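Local coordinates for protein hydrolase, HAD superfamily, subfamily III A (Legionella pneumophila, PDB 3N1U) that probably hydrolyses 3-deoxy-D-manno-octulosonate 8-phosphate to KDO and inorganic phosphate, a magnesium-dependent step in lipopolysaccharide biosynthesis, at residues G41-V49 with A71-R79. Residues are numbered along the deposited sequence; the frame is centred on the assembly and turned at random.
Sequences GNELKSFHV and AQNAVVDHR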
loop_
_atom_site.group_PDB
_atom_site.type_symbol
_atom_site.label_atom_id
_atom_site.label_comp_id
_atom_site.label_asym_id
_atom_site.label_seq_id
_atom_site.Cartn_x
_atom_site.Cartn_y
_atom_site.Cartn_z
ATOM N N GLY A 41 17.852 -3.903 -11.852
ATOM C CA GLY A 41 16.823 -4.344 -12.808
ATOM C C GLY A 41 16.039 -5.610 -12.481
ATOM O O GLY A 41 15.257 -6.059 -13.317
ATOM N N ASN A 42 16.219 -6.196 -11.289
ATOM C CA ASN A 42 15.306 -7.244 -10.838
ATOM C C ASN A 42 13.919 -6.622 -10.687
ATOM O O ASN A 42 13.833 -5.408 -10.469
ATOM C CB ASN A 42 15.725 -7.816 -9.491
ATOM C CG ASN A 42 14.978 -9.134 -9.140
ATOM O OD1 ASN A 42 14.340 -9.808 -9.999
ATOM N ND2 ASN A 42 15.062 -9.501 -7.853
ATOM N N GLU A 43 12.872 -7.430 -10.816
ATOM C CA GLU A 43 11.458 -6.935 -10.802
ATOM C C GLU A 43 10.656 -7.818 -9.877
ATOM O O GLU A 43 10.932 -9.038 -9.748
ATOM C CB GLU A 43 10.794 -7.006 -12.184
ATOM C CG GLU A 43 11.519 -6.324 -13.349
ATOM C CD GLU A 43 11.055 -6.862 -14.710
ATOM O OE1 GLU A 43 11.731 -7.755 -15.298
ATOM O OE2 GLU A 43 10.002 -6.404 -15.187
ATOM N N LEU A 44 9.607 -7.244 -9.288
ATOM C CA LEU A 44 8.723 -8.074 -8.480
ATOM C C LEU A 44 7.331 -7.603 -8.763
ATOM O O LEU A 44 7.141 -6.483 -9.271
ATOM C CB LEU A 44 9.026 -7.882 -6.988
ATOM C CG LEU A 44 10.415 -8.180 -6.492
ATOM C CD1 LEU A 44 11.226 -6.875 -6.409
ATOM C CD2 LEU A 44 10.307 -8.757 -5.065
ATOM N N LYS A 45 6.363 -8.467 -8.505
ATOM C CA LYS A 45 4.958 -8.060 -8.447
ATOM C C LYS A 45 4.386 -8.633 -7.151
ATOM O O LYS A 45 4.923 -9.605 -6.595
ATOM C CB LYS A 45 4.116 -8.652 -9.589
ATOM C CG LYS A 45 4.715 -8.458 -10.994
ATOM C CD LYS A 45 3.879 -9.153 -12.061
ATOM C CE LYS A 45 4.449 -8.908 -13.458
ATOM N NZ LYS A 45 4.671 -7.440 -13.859
ATOM N N SER A 46 3.218 -8.123 -6.769
ATOM C CA SER A 46 2.602 -8.512 -5.492
ATOM C C SER A 46 1.230 -9.080 -5.780
ATOM O O SER A 46 0.382 -8.358 -6.370
ATOM C CB SER A 46 2.473 -7.243 -4.611
ATOM O OG SER A 46 3.788 -6.724 -4.413
ATOM N N PHE A 47 0.984 -10.349 -5.381
ATOM C CA PHE A 47 -0.311 -11.015 -5.626
ATOM C C PHE A 47 -1.033 -11.190 -4.291
ATOM O O PHE A 47 -0.392 -11.124 -3.259
ATOM C CB PHE A 47 -0.049 -12.395 -6.241
ATOM C CG PHE A 47 0.680 -12.329 -7.561
ATOM C CD1 PHE A 47 -0.038 -12.103 -8.748
ATOM C CD2 PHE A 47 2.065 -12.486 -7.618
ATOM C CE1 PHE A 47 0.605 -11.977 -10.010
ATOM C CE2 PHE A 47 2.738 -12.378 -8.855
ATOM C CZ PHE A 47 2.016 -12.153 -10.074
ATOM N N HIS A 48 -2.338 -11.457 -4.284
ATOM C CA HIS A 48 -3.049 -11.491 -3.031
ATOM C C HIS A 48 -3.504 -12.935 -2.753
ATOM O O HIS A 48 -4.038 -13.615 -3.631
ATOM C CB HIS A 48 -4.268 -10.546 -3.099
ATOM C CG HIS A 48 -4.847 -10.269 -1.744
ATOM N ND1 HIS A 48 -5.594 -11.217 -1.027
ATOM C CD2 HIS A 48 -4.754 -9.181 -0.954
ATOM C CE1 HIS A 48 -5.915 -10.705 0.151
ATOM N NE2 HIS A 48 -5.414 -9.472 0.224
ATOM N N VAL A 49 -3.279 -13.395 -1.545
ATOM C CA VAL A 49 -3.656 -14.773 -1.189
ATOM C C VAL A 49 -5.132 -15.090 -1.333
ATOM O O VAL A 49 -5.491 -16.242 -1.554
ATOM C CB VAL A 49 -3.229 -15.115 0.246
ATOM C CG1 VAL A 49 -1.682 -15.252 0.269
ATOM C CG2 VAL A 49 -3.832 -14.123 1.281
ATOM N N ALA A 71 2.496 -8.761 -19.701
ATOM C CA ALA A 71 3.730 -9.021 -18.942
ATOM C C ALA A 71 4.483 -10.210 -19.576
ATOM O O ALA A 71 3.861 -11.145 -20.075
ATOM C CB ALA A 71 3.418 -9.288 -17.418
ATOM N N GLN A 72 5.815 -10.140 -19.587
ATOM C CA GLN A 72 6.669 -11.192 -20.163
ATOM C C GLN A 72 7.635 -11.756 -19.120
ATOM O O GLN A 72 8.329 -12.712 -19.373
ATOM C CB GLN A 72 7.521 -10.629 -21.308
ATOM C CG GLN A 72 6.773 -10.438 -22.626
ATOM C CD GLN A 72 7.654 -9.960 -23.768
ATOM O OE1 GLN A 72 8.573 -9.153 -23.572
ATOM N NE2 GLN A 72 7.367 -10.452 -24.986
ATOM N N ASN A 73 7.716 -11.143 -17.955
ATOM C CA ASN A 73 8.811 -11.512 -17.057
ATOM C C ASN A 73 8.539 -12.836 -16.297
ATOM O O ASN A 73 7.407 -13.316 -16.255
ATOM C CB ASN A 73 9.105 -10.343 -16.111
ATOM C CG ASN A 73 7.881 -9.956 -15.307
ATOM O OD1 ASN A 73 7.570 -10.614 -14.334
ATOM N ND2 ASN A 73 7.144 -8.942 -15.754
ATOM N N ALA A 74 9.582 -13.409 -15.709
ATOM C CA ALA A 74 9.507 -14.690 -15.026
ATOM C C ALA A 74 8.691 -14.666 -13.703
ATOM O O ALA A 74 8.234 -15.710 -13.272
ATOM C CB ALA A 74 10.908 -15.258 -14.793
ATOM N N VAL A 75 8.477 -13.488 -13.092
ATOM C CA VAL A 75 7.495 -13.413 -11.989
ATOM C C VAL A 75 6.168 -14.137 -12.330
ATOM O O VAL A 75 5.618 -14.867 -11.503
ATOM C CB VAL A 75 7.168 -11.938 -11.623
ATOM C CG1 VAL A 75 6.030 -11.890 -10.554
ATOM C CG2 VAL A 75 8.409 -11.228 -11.115
ATOM N N VAL A 76 5.645 -13.891 -13.537
ATOM C CA VAL A 76 4.369 -14.449 -13.959
ATOM C C VAL A 76 4.455 -15.992 -13.948
ATOM O O VAL A 76 3.592 -16.646 -13.396
ATOM C CB VAL A 76 3.940 -13.895 -15.353
ATOM C CG1 VAL A 76 2.690 -14.615 -15.900
ATOM C CG2 VAL A 76 3.737 -12.330 -15.254
ATOM N N ASP A 77 5.527 -16.555 -14.523
ATOM C CA ASP A 77 5.700 -18.009 -14.592
ATOM C C ASP A 77 5.740 -18.626 -13.197
ATOM O O ASP A 77 5.086 -19.685 -12.941
ATOM C CB ASP A 77 6.982 -18.361 -15.358
ATOM C CG ASP A 77 6.975 -17.773 -16.760
ATOM O OD1 ASP A 77 6.157 -18.209 -17.612
ATOM O OD2 ASP A 77 7.803 -16.895 -17.010
ATOM N N HIS A 78 6.463 -17.966 -12.294
ATOM C CA HIS A 78 6.547 -18.469 -10.906
ATOM C C HIS A 78 5.205 -18.477 -10.238
ATOM O O HIS A 78 4.840 -19.452 -9.585
ATOM C CB HIS A 78 7.537 -17.667 -10.062
ATOM C CG HIS A 78 8.960 -17.900 -10.447
ATOM N ND1 HIS A 78 9.775 -16.904 -10.952
ATOM C CD2 HIS A 78 9.717 -19.019 -10.395
ATOM C CE1 HIS A 78 10.976 -17.405 -11.195
ATOM N NE2 HIS A 78 10.965 -18.686 -10.872
ATOM N N ARG A 79 4.445 -17.408 -10.424
ATOM C CA ARG A 79 3.090 -17.373 -9.849
ATOM C C ARG A 79 2.136 -18.408 -10.456
ATOM O O ARG A 79 1.353 -19.048 -9.743
ATOM C CB ARG A 79 2.490 -15.964 -9.935
ATOM C CG ARG A 79 1.096 -15.838 -9.263
ATOM C CD ARG A 79 1.173 -16.034 -7.717
ATOM N NE ARG A 79 -0.096 -15.725 -7.039
ATOM C CZ ARG A 79 -0.466 -16.297 -5.883
ATOM N NH1 ARG A 79 0.325 -17.221 -5.293
ATOM N NH2 ARG A 79 -1.626 -15.993 -5.339
#
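Strand 43-48 runs across the first turns of helix 74-83 in roughly the same direction, the axes of the two short segments inclined by 41° and 8.7 Å apart at their closest; the CA atoms of Leu44 and Val75, and of Phe47 and Arg79, come nearest. Alternate strand residues Glu43, Lys45 and Phe47 face the helix. Val75 sits in the middle of their row: its CG2 meets the backbone at Glu43 O, while CG1 lies 3.7 Å from Lys45 CG and also reaches CE2 at the edge of the Phe47 ring, in its plane. One face of that ring takes the aliphatic part of Arg79, whose CG stands 3.6 Å from the ring centroid and only 2° off the normal, a CH-pi contact. With chi1 at -176° the arginine side chain sets off away from its own backbone N and then bends at chi2, bringing NE to 3.4 Å from Phe47 CB; the guanidinium passes beyond the ring and NH1 bonds to Gln82. Lys45 stretches along Val75 CG1 toward the loop before the helix, where CE lies against the Asn73 amide, with Val76 CG2 and Ala71 CB further off. Its NZ comes within 3.5 Å of Asn73 ND2, but both are donors; the ammonium instead makes a salt bridge to Asp27, a calcium ligand and predicted substrate-binding residue. Glu43 brings its carboxylate to Asn73 CB and bonds through OE1 to Asn39 of a second subunit, whose strand pairs with 43-48. The contact thus rests on van der Waals and CH-pi contacts, with no polar bond between the segments: Val75 and Val76 pack in succession along the lysine's aliphatic chain, and hairpin 34-38/43-48 presents its ammonium to an aspartate pair consistent with the HAD-type motif.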